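Local coordinates for protein MdcE (Pseudomonas aeruginosa, PDB 5VIP) that forms the gamma subunit of biotin-independent malonate decarboxylase and probably takes part in decarboxylating malonyl groups carried on an acyl carrier protein, at residues Ala44-Ala49 with Leu61-Asp66; Gly77-Leu82 with Val111-Gln116; Trp85-Ala90 with Ala132-Ala137. One frame throughout, in Å; residues are numbered along the deposited sequence.

Interaction 1: residues Ala44-Ala49 with Leu61-Asp66; sequences ASLRVA and LAVVPD
Arg47 lies across Val64 where an antiparallel strand pairing ends. The arginine chain turns at its second torsion (chi2 -66°), which sends the guanidinium toward the start of its own strand. There Val64 CG2 lies over one face of the group, off centre toward its rim, 3.6 Å from Arg47 NH1. The two side chains meet at about a right angle. The methyl is in place because Val64 CG2 sits between the backbone N and the carbonyl carbon (chi1 -59°). Both methyls touch Arg47 CG, and CG2 alone also reaches the guanidinium. In the plane of the guanidinium, Arg47 NH1 bonds to Ala44 O. The separation is unusually short, so its exact length is doubtful. NH1 approaches from above the carbonyl plane. Arg47 NE bonds to Leu36 O, a second tie on the group. Leu26 and Phe29 of helix 24-33 also pack on this side chain.

The backbones are joined by three bonds. Arg47 N reaches Ala62 O at 2.9 Å; Ala62 N returns to Arg47 O. Past these, Val64 N bonds to Ser45 O at 2.9 Å. The regular pairing ends here, but the chains stay close: Ala44 CB lies 3.4 Å from Asp66 OD2. Asp66 OD1 is taken by Asp68 N, and Ser45 OG by Glu83 OE2.

On the other face the side chains are apolar. Leu46 CD1 lies 4.3 Å from Val63 CG2, and Val48 CG2 lies 4.3 Å from Leu61 CD2. Helix 81-97 packs over this face through Leu87, Ala90 and Val91. The whole is the open end of a beta hairpin, strands 46-53 and 56-63, at the margin of the mixed sheet of a fold consistent with the crotonase type.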
ATOM      1  N   ALA A  44     -19.948   9.318   5.178  1.00 30.59           N
ATOM      2  CA  ALA A  44     -21.078   8.467   4.803  1.00 29.77           C
ATOM      3  C   ALA A  44     -20.661   7.295   3.918  1.00 31.32           C
ATOM      4  O   ALA A  44     -21.426   6.344   3.727  1.00 29.82           O
ATOM      5  CB  ALA A  44     -22.143   9.294   4.100  1.00 31.94           C
ATOM      6  N   SER A  45     -19.453   7.373   3.369  1.00 25.79           N
ATOM      7  CA  SER A  45     -18.898   6.297   2.554  1.00 27.43           C
ATOM      8  C   SER A  45     -18.215   5.233   3.413  1.00 25.10           C
ATOM      9  O   SER A  45     -17.598   4.310   2.892  1.00 24.53           O
ATOM     10  CB  SER A  45     -17.907   6.871   1.551  1.00 29.14           C
ATOM     11  OG  SER A  45     -17.008   7.743   2.217  1.00 27.43           O
ATOM     12  N   LEU A  46     -18.313   5.382   4.729  1.00 22.54           N
ATOM     13  CA  LEU A  46     -17.739   4.437   5.681  1.00 26.95           C
ATOM     14  C   LEU A  46     -18.799   3.822   6.582  1.00 28.79           C
ATOM     15  O   LEU A  46     -19.607   4.541   7.166  1.00 29.79           O
ATOM     16  CB  LEU A  46     -16.702   5.130   6.561  1.00 30.10           C
ATOM     17  CG  LEU A  46     -15.282   4.637   6.390  1.00 31.65           C
ATOM     18  CD1 LEU A  46     -14.865   4.967   4.979  1.00 29.75           C
ATOM     19  CD2 LEU A  46     -14.370   5.284   7.421  1.00 30.24           C
ATOM     20  N   ARG A  47     -18.789   2.501   6.701  1.00 22.37           N
ATOM     21  CA  ARG A  47     -19.593   1.831   7.712  1.00 26.68           C
ATOM     22  C   ARG A  47     -18.677   1.181   8.737  1.00 26.08           C
ATOM     23  O   ARG A  47     -17.810   0.373   8.381  1.00 20.73           O
ATOM     24  CB  ARG A  47     -20.507   0.779   7.087  1.00 24.76           C
ATOM     25  CG  ARG A  47     -21.510   1.332   6.110  1.00 30.54           C
ATOM     26  CD  ARG A  47     -22.531   2.227   6.792  1.00 33.01           C
ATOM     27  NE  ARG A  47     -23.551   2.656   5.839  1.00 36.81           N
ATOM     28  CZ  ARG A  47     -23.439   3.735   5.073  1.00 37.92           C
ATOM     29  NH1 ARG A  47     -22.351   4.489   5.162  1.00 34.26           N
ATOM     30  NH2 ARG A  47     -24.406   4.059   4.222  1.00 33.85           N
ATOM     31  N   VAL A  48     -18.890   1.528  10.005  1.00 23.37           N
ATOM     32  CA  VAL A  48     -18.109   0.996  11.119  1.00 24.17           C
ATOM     33  C   VAL A  48     -19.059   0.585  12.240  1.00 30.04           C
ATOM     34  O   VAL A  48     -19.970   1.336  12.587  1.00 28.08           O
ATOM     35  CB  VAL A  48     -17.093   2.038  11.666  1.00 23.76           C
ATOM     36  CG1 VAL A  48     -16.268   1.449  12.804  1.00 26.09           C
ATOM     37  CG2 VAL A  48     -16.187   2.561  10.553  1.00 24.23           C
ATOM     38  N   ALA A  49     -18.846  -0.597  12.807  1.00 26.90           N
ATOM     39  CA  ALA A  49     -19.685  -1.084  13.900  1.00 26.85           C
ATOM     40  C   ALA A  49     -18.906  -2.050  14.777  1.00 28.45           C
ATOM     41  O   ALA A  49     -18.163  -2.889  14.273  1.00 26.04           O
ATOM     42  CB  ALA A  49     -20.934  -1.758  13.354  1.00 27.05           C
ATOM     43  N   LEU A  61     -15.533  -3.048   9.292  1.00 17.56           N
ATOM     44  CA  LEU A  61     -15.275  -1.840   8.518  1.00 17.66           C
ATOM     45  C   LEU A  61     -15.541  -2.107   7.060  1.00 17.40           C
ATOM     46  O   LEU A  61     -15.057  -3.083   6.512  1.00 18.79           O
ATOM     47  CB  LEU A  61     -13.826  -1.352   8.683  1.00 18.85           C
ATOM     48  CG  LEU A  61     -13.342  -1.027  10.089  1.00 22.28           C
ATOM     49  CD1 LEU A  61     -12.470  -2.160  10.599  1.00 24.67           C
ATOM     50  CD2 LEU A  61     -12.573   0.279  10.072  1.00 23.57           C
ATOM     51  N   ALA A  62     -16.286  -1.214   6.433  1.00 18.06           N
ATOM     52  CA  ALA A  62     -16.578  -1.330   5.023  1.00 18.44           C
ATOM     53  C   ALA A  62     -16.577   0.044   4.377  1.00 22.83           C
ATOM     54  O   ALA A  62     -17.115   1.011   4.929  1.00 23.62           O
ATOM     55  CB  ALA A  62     -17.941  -2.021   4.808  1.00 19.20           C
ATOM     56  N   VAL A  63     -15.970   0.124   3.202  1.00 17.99           N
ATOM     57  CA  VAL A  63     -16.153   1.278   2.345  1.00 20.45           C
ATOM     58  C   VAL A  63     -17.355   1.009   1.444  1.00 19.88           C
ATOM     59  O   VAL A  63     -17.469  -0.076   0.874  1.00 22.20           O
ATOM     60  CB  VAL A  63     -14.910   1.546   1.508  1.00 20.04           C
ATOM     61  CG1 VAL A  63     -15.137   2.748   0.596  1.00 20.02           C
ATOM     62  CG2 VAL A  63     -13.708   1.771   2.425  1.00 19.26           C
ATOM     63  N   VAL A  64     -18.260   1.977   1.327  1.00 21.84           N
ATOM     64  CA  VAL A  64     -19.482   1.786   0.535  1.00 21.05           C
ATOM     65  C   VAL A  64     -19.777   3.039  -0.287  1.00 23.73           C
ATOM     66  O   VAL A  64     -19.272   4.118   0.027  1.00 24.69           O
ATOM     67  CB  VAL A  64     -20.697   1.471   1.444  1.00 21.32           C
ATOM     68  CG1 VAL A  64     -20.444   0.206   2.278  1.00 21.43           C
ATOM     69  CG2 VAL A  64     -20.987   2.666   2.344  1.00 23.26           C
ATOM     70  N   PRO A  65     -20.593   2.906  -1.348  1.00 27.24           N
ATOM     71  CA  PRO A  65     -20.869   4.074  -2.181  1.00 24.19           C
ATOM     72  C   PRO A  65     -21.568   5.181  -1.414  1.00 26.48           C
ATOM     73  O   PRO A  65     -22.409   4.911  -0.555  1.00 27.08           O
ATOM     74  CB  PRO A  65     -21.778   3.514  -3.279  1.00 30.24           C
ATOM     75  CG  PRO A  65     -21.435   2.082  -3.346  1.00 29.34           C
ATOM     76  CD  PRO A  65     -21.162   1.680  -1.932  1.00 24.33           C
ATOM     77  N   ASP A  66     -21.189   6.417  -1.713  1.00 27.34           N
ATOM     78  CA  ASP A  66     -21.870   7.594  -1.191  1.00 29.79           C
ATOM     79  C   ASP A  66     -22.085   8.598  -2.321  1.00 33.40           C
ATOM     80  O   ASP A  66     -21.178   9.366  -2.672  1.00 30.42           O
ATOM     81  CB  ASP A  66     -21.077   8.236  -0.050  1.00 29.97           C
ATOM     82  CG  ASP A  66     -21.707   9.539   0.442  1.00 35.07           C
ATOM     83  OD1 ASP A  66     -22.919   9.752   0.202  1.00 36.51           O
ATOM     84  OD2 ASP A  66     -20.992  10.347   1.070  1.00 33.00           O
TER

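Interaction 2: residues Gly77-Leu82 with Val111-Gln116; sequences GEVGLL and VDVPSQ
Val79 and Val113 meet within a beta-alpha-beta crossover. Residues 77-82 lead from strand 56-63 into helix 81-97, and residues 111-116 leave the end of the parallel neighbour strand 106-113. The two valines lie obliquely to each other, methyl against methyl. Val79 CG2 comes to 3.8 Å from Val113 CG1, each methyl being anti to the carbonyl carbon of its own residue. Val63, Leu131 and Ala160 also pack on Val79, so its side chain is well buried.

Pro114 lies against the peptide of Gly77. Its ring CD is 3.3 Å from Gly77 O, and CG rests on the carbonyl carbon. Gly77 has a positive phi (95°), where a side chain would be pressed against the preceding carbonyl oxygen. Glu78 runs past Ser115. Its CB and CG lie along the serine, with Glu78 CG 3.9 Å from Ser115 OG. Its chain is then bent at chi2 (93°), and the carboxylate leads away to Gln76 N, which bonds to OE1.

The backbones touch in a single bridge, Val79 with Gln116. Val79 N bonds to Ser115 O at 3.1 Å. Ser115 OG donates to the carbonyl of the next residue, Gln116 O, at 2.9 Å. The amide of Gln116 finds its partners outside the two segments. Its OE1 bonds to Ser158 OG and Gly159 N, and its NE2 to a polar side chain of the chain of another protein. Gly80 follows as the N-cap of helix 81-97, its N bonded to Glu83 OE1. At the strand end, where the two segments draw apart, a water bridges their backbones, 2.7 Å from Gly77 O and 2.9 Å from Asp112 O.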
ATOM      1  N   GLY A  77     -18.355   4.611  -4.673  1.00 25.32           N
ATOM      2  CA  GLY A  77     -17.763   3.567  -3.858  1.00 26.06           C
ATOM      3  C   GLY A  77     -16.239   3.556  -3.831  1.00 24.01           C
ATOM      4  O   GLY A  77     -15.642   2.700  -3.170  1.00 20.78           O
ATOM      5  N   GLU A  78     -15.624   4.503  -4.538  1.00 26.23           N
ATOM      6  CA  GLU A  78     -14.159   4.646  -4.584  1.00 22.29           C
ATOM      7  C   GLU A  78     -13.544   4.919  -3.218  1.00 19.74           C
ATOM      8  O   GLU A  78     -14.168   5.533  -2.359  1.00 20.84           O
ATOM      9  CB  GLU A  78     -13.752   5.789  -5.525  1.00 21.77           C
ATOM     10  CG  GLU A  78     -14.190   5.599  -6.974  1.00 24.75           C
ATOM     11  CD  GLU A  78     -15.541   6.253  -7.270  1.00 26.16           C
ATOM     12  OE1 GLU A  78     -16.306   6.544  -6.323  1.00 25.01           O
ATOM     13  OE2 GLU A  78     -15.821   6.499  -8.456  1.00 31.50           O
ATOM     14  N   VAL A  79     -12.301   4.490  -3.026  1.00 19.14           N
ATOM     15  CA  VAL A  79     -11.563   4.934  -1.849  1.00 19.44           C
ATOM     16  C   VAL A  79     -10.865   6.242  -2.206  1.00 18.15           C
ATOM     17  O   VAL A  79      -9.854   6.246  -2.903  1.00 18.38           O
ATOM     18  CB  VAL A  79     -10.560   3.880  -1.367  1.00 18.56           C
ATOM     19  CG1 VAL A  79      -9.698   4.439  -0.242  1.00 17.66           C
ATOM     20  CG2 VAL A  79     -11.310   2.643  -0.886  1.00 19.18           C
ATOM     21  N   GLY A  80     -11.443   7.350  -1.759  1.00 19.59           N
ATOM     22  CA  GLY A  80     -10.884   8.668  -2.000  1.00 22.12           C
ATOM     23  C   GLY A  80     -10.299   9.255  -0.727  1.00 22.52           C
ATOM     24  O   GLY A  80      -9.918   8.520   0.184  1.00 18.14           O
ATOM     25  N   LEU A  81     -10.231  10.580  -0.662  1.00 22.81           N
ATOM     26  CA  LEU A  81      -9.565  11.274   0.440  1.00 19.00           C
ATOM     27  C   LEU A  81     -10.223  11.019   1.790  1.00 23.40           C
ATOM     28  O   LEU A  81      -9.543  10.758   2.789  1.00 19.72           O
ATOM     29  CB  LEU A  81      -9.534  12.778   0.157  1.00 22.80           C
ATOM     30  CG  LEU A  81      -8.631  13.168  -1.012  1.00 23.33           C
ATOM     31  CD1 LEU A  81      -9.079  14.481  -1.611  1.00 23.83           C
ATOM     32  CD2 LEU A  81      -7.178  13.268  -0.531  1.00 21.55           C
ATOM     33  N   LEU A  82     -11.549  11.108   1.829  1.00 19.43           N
ATOM     34  CA  LEU A  82     -12.254  10.979   3.093  1.00 21.74           C
ATOM     35  C   LEU A  82     -12.251   9.534   3.553  1.00 20.52           C
ATOM     36  O   LEU A  82     -12.233   9.257   4.749  1.00 20.78           O
ATOM     37  CB  LEU A  82     -13.689  11.494   2.969  1.00 20.52           C
ATOM     38  CG  LEU A  82     -13.764  12.981   2.612  1.00 23.18           C
ATOM     39  CD1 LEU A  82     -15.204  13.410   2.388  1.00 25.16           C
ATOM     40  CD2 LEU A  82     -13.117  13.815   3.713  1.00 24.27           C
ATOM     41  N   VAL A 111     -14.618  -6.106   2.089  1.00 20.46           N
ATOM     42  CA  VAL A 111     -13.990  -5.463   0.951  1.00 17.91           C
ATOM     43  C   VAL A 111     -14.838  -5.554  -0.315  1.00 19.88           C
ATOM     44  O   VAL A 111     -15.060  -6.634  -0.853  1.00 21.84           O
ATOM     45  CB  VAL A 111     -12.595  -6.075   0.675  1.00 17.58           C
ATOM     46  CG1 VAL A 111     -11.942  -5.386  -0.518  1.00 18.31           C
ATOM     47  CG2 VAL A 111     -11.692  -5.960   1.918  1.00 18.57           C
ATOM     48  N   ASP A 112     -15.308  -4.405  -0.779  1.00 17.41           N
ATOM     49  CA  ASP A 112     -15.942  -4.303  -2.083  1.00 22.20           C
ATOM     50  C   ASP A 112     -15.716  -2.890  -2.586  1.00 22.05           C
ATOM     51  O   ASP A 112     -16.564  -2.007  -2.408  1.00 25.27           O
ATOM     52  CB  ASP A 112     -17.441  -4.645  -2.015  1.00 19.68           C
ATOM     53  CG  ASP A 112     -18.152  -4.423  -3.347  1.00 23.92           C
ATOM     54  OD1 ASP A 112     -17.517  -4.590  -4.422  1.00 21.97           O
ATOM     55  OD2 ASP A 112     -19.353  -4.064  -3.315  1.00 29.33           O
ATOM     56  N   VAL A 113     -14.549  -2.677  -3.193  1.00 19.52           N
ATOM     57  CA  VAL A 113     -14.127  -1.348  -3.620  1.00 18.71           C
ATOM     58  C   VAL A 113     -13.650  -1.399  -5.063  1.00 22.88           C
ATOM     59  O   VAL A 113     -12.791  -2.214  -5.420  1.00 22.44           O
ATOM     60  CB  VAL A 113     -13.006  -0.796  -2.710  1.00 18.84           C
ATOM     61  CG1 VAL A 113     -13.579  -0.386  -1.368  1.00 19.66           C
ATOM     62  CG2 VAL A 113     -11.911  -1.845  -2.528  1.00 17.82           C
ATOM     63  N   PRO A 114     -14.226  -0.540  -5.911  1.00 22.36           N
ATOM     64  CA  PRO A 114     -14.004  -0.559  -7.359  1.00 21.27           C
ATOM     65  C   PRO A 114     -12.626  -0.056  -7.788  1.00 25.48           C
ATOM     66  O   PRO A 114     -12.072  -0.569  -8.758  1.00 24.58           O
ATOM     67  CB  PRO A 114     -15.101   0.365  -7.886  1.00 22.18           C
ATOM     68  CG  PRO A 114     -15.390   1.288  -6.752  1.00 24.20           C
ATOM     69  CD  PRO A 114     -15.204   0.483  -5.507  1.00 22.68           C
ATOM     70  N   SER A 115     -12.099   0.923  -7.064  1.00 22.89           N
ATOM     71  CA  SER A 115     -10.808   1.539  -7.359  1.00 22.92           C
ATOM     72  C   SER A 115     -10.577   2.641  -6.348  1.00 22.14           C
ATOM     73  O   SER A 115     -11.476   2.976  -5.577  1.00 17.94           O
ATOM     74  CB  SER A 115     -10.782   2.134  -8.762  1.00 22.54           C
ATOM     75  OG  SER A 115     -11.726   3.192  -8.851  1.00 26.81           O
ATOM     76  N   GLN A 116      -9.379   3.218  -6.364  1.00 23.10           N
ATOM     77  CA  GLN A 116      -9.164   4.501  -5.715  1.00 20.35           C
ATOM     78  C   GLN A 116      -9.913   5.569  -6.505  1.00 24.13           C
ATOM     79  O   GLN A 116     -10.274   5.349  -7.664  1.00 23.37           O
ATOM     80  CB  GLN A 116      -7.679   4.844  -5.656  1.00 19.65           C
ATOM     81  CG  GLN A 116      -7.044   5.002  -7.033  1.00 23.50           C
ATOM     82  CD  GLN A 116      -6.256   3.777  -7.453  1.00 31.58           C
ATOM     83  OE1 GLN A 116      -6.703   2.638  -7.271  1.00 36.85           O
ATOM     84  NE2 GLN A 116      -5.078   4.003  -8.026  1.00 32.28           N
TER
HETATM   85  O   HOH W   1     -17.392   0.794  -2.273  1.00 23.76           O

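Interaction 3: residues Trp85-Ala90 with Ala132-Ala137; sequences WGLAAA and AGAVDA
Ala88 and Gly133 bring two helices close together. The local axes pass within 7.3 Å and cross at 23°, running nearly parallel. Such a short spacing is possible because small residues line the meeting surface.

Side chain against backbone is the main kind of contact. Ala88 CB rests on the peptide that follows Gly133, 3.4 Å from Gly133 O. In return, Ala137 CB lies 3.7 Å from Ala88 O, one turn further along. The two methyls thus each press on the opposite main chain. The Ala88 and Ala134 CA atoms are only 4.2 Å apart.

Contacts between apolar side chains are few. Leu87 CB touches Ala134 CB at 4.0 Å, and Ala88 CB faces Ala137 CB at a slightly longer distance.

One aromatic contact completes the set. Trp85 starts out away from the other helix, but its six-membered ring swings back (chi1 -73°) and brings CZ3 to 3.9 Å from Gly133 CA. A side chain on Gly133 would occupy the place of this ring. The indole also stacks with an aromatic side chain of the chain of another protein.

Helix 81-97 packs on strand 56-63 and has helix 127-143 alongside it. Leu87 touches Leu61 and Val63 of the strand, and Ala90 touches Leu61.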
ATOM      1  N   TRP A  85      -8.534   8.697   4.912  1.00 18.48           N
ATOM      2  CA  TRP A  85      -8.279   9.251   6.231  1.00 19.64           C
ATOM      3  C   TRP A  85      -9.318   8.756   7.225  1.00 18.42           C
ATOM      4  O   TRP A  85      -9.002   8.562   8.391  1.00 19.47           O
ATOM      5  CB  TRP A  85      -8.253  10.781   6.200  1.00 19.52           C
ATOM      6  CG  TRP A  85      -7.023  11.363   5.550  1.00 17.96           C
ATOM      7  CD1 TRP A  85      -6.983  12.186   4.464  1.00 20.35           C
ATOM      8  CD2 TRP A  85      -5.655  11.168   5.956  1.00 20.29           C
ATOM      9  NE1 TRP A  85      -5.674  12.528   4.176  1.00 18.90           N
ATOM     10  CE2 TRP A  85      -4.845  11.910   5.076  1.00 19.07           C
ATOM     11  CE3 TRP A  85      -5.040  10.434   6.981  1.00 17.29           C
ATOM     12  CZ2 TRP A  85      -3.445  11.939   5.185  1.00 20.07           C
ATOM     13  CZ3 TRP A  85      -3.651  10.475   7.094  1.00 20.84           C
ATOM     14  CH2 TRP A  85      -2.872  11.215   6.196  1.00 19.90           C
ATOM     15  N   GLY A  86     -10.548   8.534   6.758  1.00 19.96           N
ATOM     16  CA  GLY A  86     -11.598   8.013   7.623  1.00 19.97           C
ATOM     17  C   GLY A  86     -11.305   6.626   8.179  1.00 20.62           C
ATOM     18  O   GLY A  86     -11.534   6.346   9.361  1.00 18.71           O
ATOM     19  N   LEU A  87     -10.799   5.747   7.320  1.00 19.62           N
ATOM     20  CA  LEU A  87     -10.370   4.415   7.747  1.00 20.28           C
ATOM     21  C   LEU A  87      -9.251   4.500   8.775  1.00 18.32           C
ATOM     22  O   LEU A  87      -9.273   3.804   9.790  1.00 17.63           O
ATOM     23  CB  LEU A  87      -9.905   3.583   6.541  1.00 18.45           C
ATOM     24  CG  LEU A  87     -11.012   2.967   5.687  1.00 20.14           C
ATOM     25  CD1 LEU A  87     -10.429   2.311   4.441  1.00 19.02           C
ATOM     26  CD2 LEU A  87     -11.792   1.957   6.519  1.00 20.11           C
ATOM     27  N   ALA A  88      -8.259   5.339   8.490  1.00 17.67           N
ATOM     28  CA  ALA A  88      -7.132   5.532   9.386  1.00 17.58           C
ATOM     29  C   ALA A  88      -7.632   5.927  10.772  1.00 18.29           C
ATOM     30  O   ALA A  88      -7.205   5.368  11.791  1.00 18.21           O
ATOM     31  CB  ALA A  88      -6.186   6.612   8.831  1.00 17.84           C
ATOM     32  N   ALA A  89      -8.555   6.885  10.791  1.00 19.15           N
ATOM     33  CA  ALA A  89      -9.116   7.384  12.041  1.00 18.12           C
ATOM     34  C   ALA A  89      -9.897   6.300  12.793  1.00 23.65           C
ATOM     35  O   ALA A  89      -9.729   6.147  14.009  1.00 21.85           O
ATOM     36  CB  ALA A  89     -10.010   8.603  11.764  1.00 18.84           C
ATOM     37  N   ALA A  90     -10.738   5.549  12.074  1.00 20.89           N
ATOM     38  CA  ALA A  90     -11.552   4.505  12.703  1.00 20.95           C
ATOM     39  C   ALA A  90     -10.688   3.357  13.222  1.00 24.20           C
ATOM     40  O   ALA A  90     -10.949   2.802  14.288  1.00 21.17           O
ATOM     41  CB  ALA A  90     -12.607   3.978  11.724  1.00 22.61           C
ATOM     42  N   ALA A 132      -2.088   6.017   2.357  1.00 13.93           N
ATOM     43  CA  ALA A 132      -0.989   5.606   3.227  1.00 15.21           C
ATOM     44  C   ALA A 132      -1.404   5.648   4.697  1.00 14.20           C
ATOM     45  O   ALA A 132      -0.994   4.795   5.490  1.00 14.67           O
ATOM     46  CB  ALA A 132       0.228   6.485   3.005  1.00 15.03           C
ATOM     47  N   GLY A 133      -2.181   6.663   5.070  1.00 13.88           N
ATOM     48  CA  GLY A 133      -2.720   6.748   6.421  1.00 14.44           C
ATOM     49  C   GLY A 133      -3.522   5.506   6.802  1.00 16.14           C
ATOM     50  O   GLY A 133      -3.396   4.979   7.914  1.00 12.73           O
ATOM     51  N   ALA A 134      -4.345   5.023   5.876  1.00 13.67           N
ATOM     52  CA  ALA A 134      -5.147   3.828   6.130  1.00 15.19           C
ATOM     53  C   ALA A 134      -4.268   2.590   6.290  1.00 15.26           C
ATOM     54  O   ALA A 134      -4.475   1.777   7.199  1.00 14.92           O
ATOM     55  CB  ALA A 134      -6.169   3.613   5.005  1.00 18.09           C
ATOM     56  N   VAL A 135      -3.298   2.443   5.393  1.00 12.27           N
ATOM     57  CA  VAL A 135      -2.372   1.312   5.431  1.00 15.25           C
ATOM     58  C   VAL A 135      -1.580   1.307   6.738  1.00 13.21           C
ATOM     59  O   VAL A 135      -1.446   0.274   7.405  1.00 13.40           O
ATOM     60  CB  VAL A 135      -1.403   1.345   4.212  1.00 12.57           C
ATOM     61  CG1 VAL A 135      -0.290   0.327   4.362  1.00 13.62           C
ATOM     62  CG2 VAL A 135      -2.173   1.059   2.927  1.00 12.36           C
ATOM     63  N   ASP A 136      -1.055   2.472   7.100  1.00 12.93           N
ATOM     64  CA  ASP A 136      -0.272   2.592   8.326  1.00 14.66           C
ATOM     65  C   ASP A 136      -1.101   2.195   9.560  1.00 17.73           C
ATOM     66  O   ASP A 136      -0.632   1.446  10.417  1.00 15.19           O
ATOM     67  CB  ASP A 136       0.272   4.020   8.471  1.00 15.19           C
ATOM     68  CG  ASP A 136       1.253   4.153   9.627  1.00 23.33           C
ATOM     69  OD1 ASP A 136       2.372   3.602   9.531  1.00 24.36           O
ATOM     70  OD2 ASP A 136       0.897   4.798  10.629  1.00 27.34           O
ATOM     71  N   ALA A 137      -2.342   2.671   9.635  1.00 17.78           N
ATOM     72  CA  ALA A 137      -3.189   2.339  10.785  1.00 18.60           C
ATOM     73  C   ALA A 137      -3.481   0.825  10.862  1.00 16.08           C
ATOM     74  O   ALA A 137      -3.340   0.205  11.923  1.00 16.34           O
ATOM     75  CB  ALA A 137      -4.486   3.129  10.728  1.00 16.04           C
TER

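How the interactions relate
Interaction 3 is buried throughout and interaction 1 largely so, while interaction 2 is partly buried. Interaction 1 is chiefly a beta pairing with regular backbone bonds. Interaction 2 has a single direct bond and a bridging water, where a loop leaving a strand meets the lead-in to a helix. Interaction 3 relies on close apolar contact between helices. Interactions 2 and 3 share helix 81-97, at its start and further along. Strand 56-63 of interaction 1 lies beside strand 106-113 of interaction 2, where Val63 CB is 3.7 Å from Val113 CG1. Leu46 and Val63 also pack on the Gly86-Leu87 part of the helix. Another protein chain reaches interactions 2 and 3, but not interaction 1.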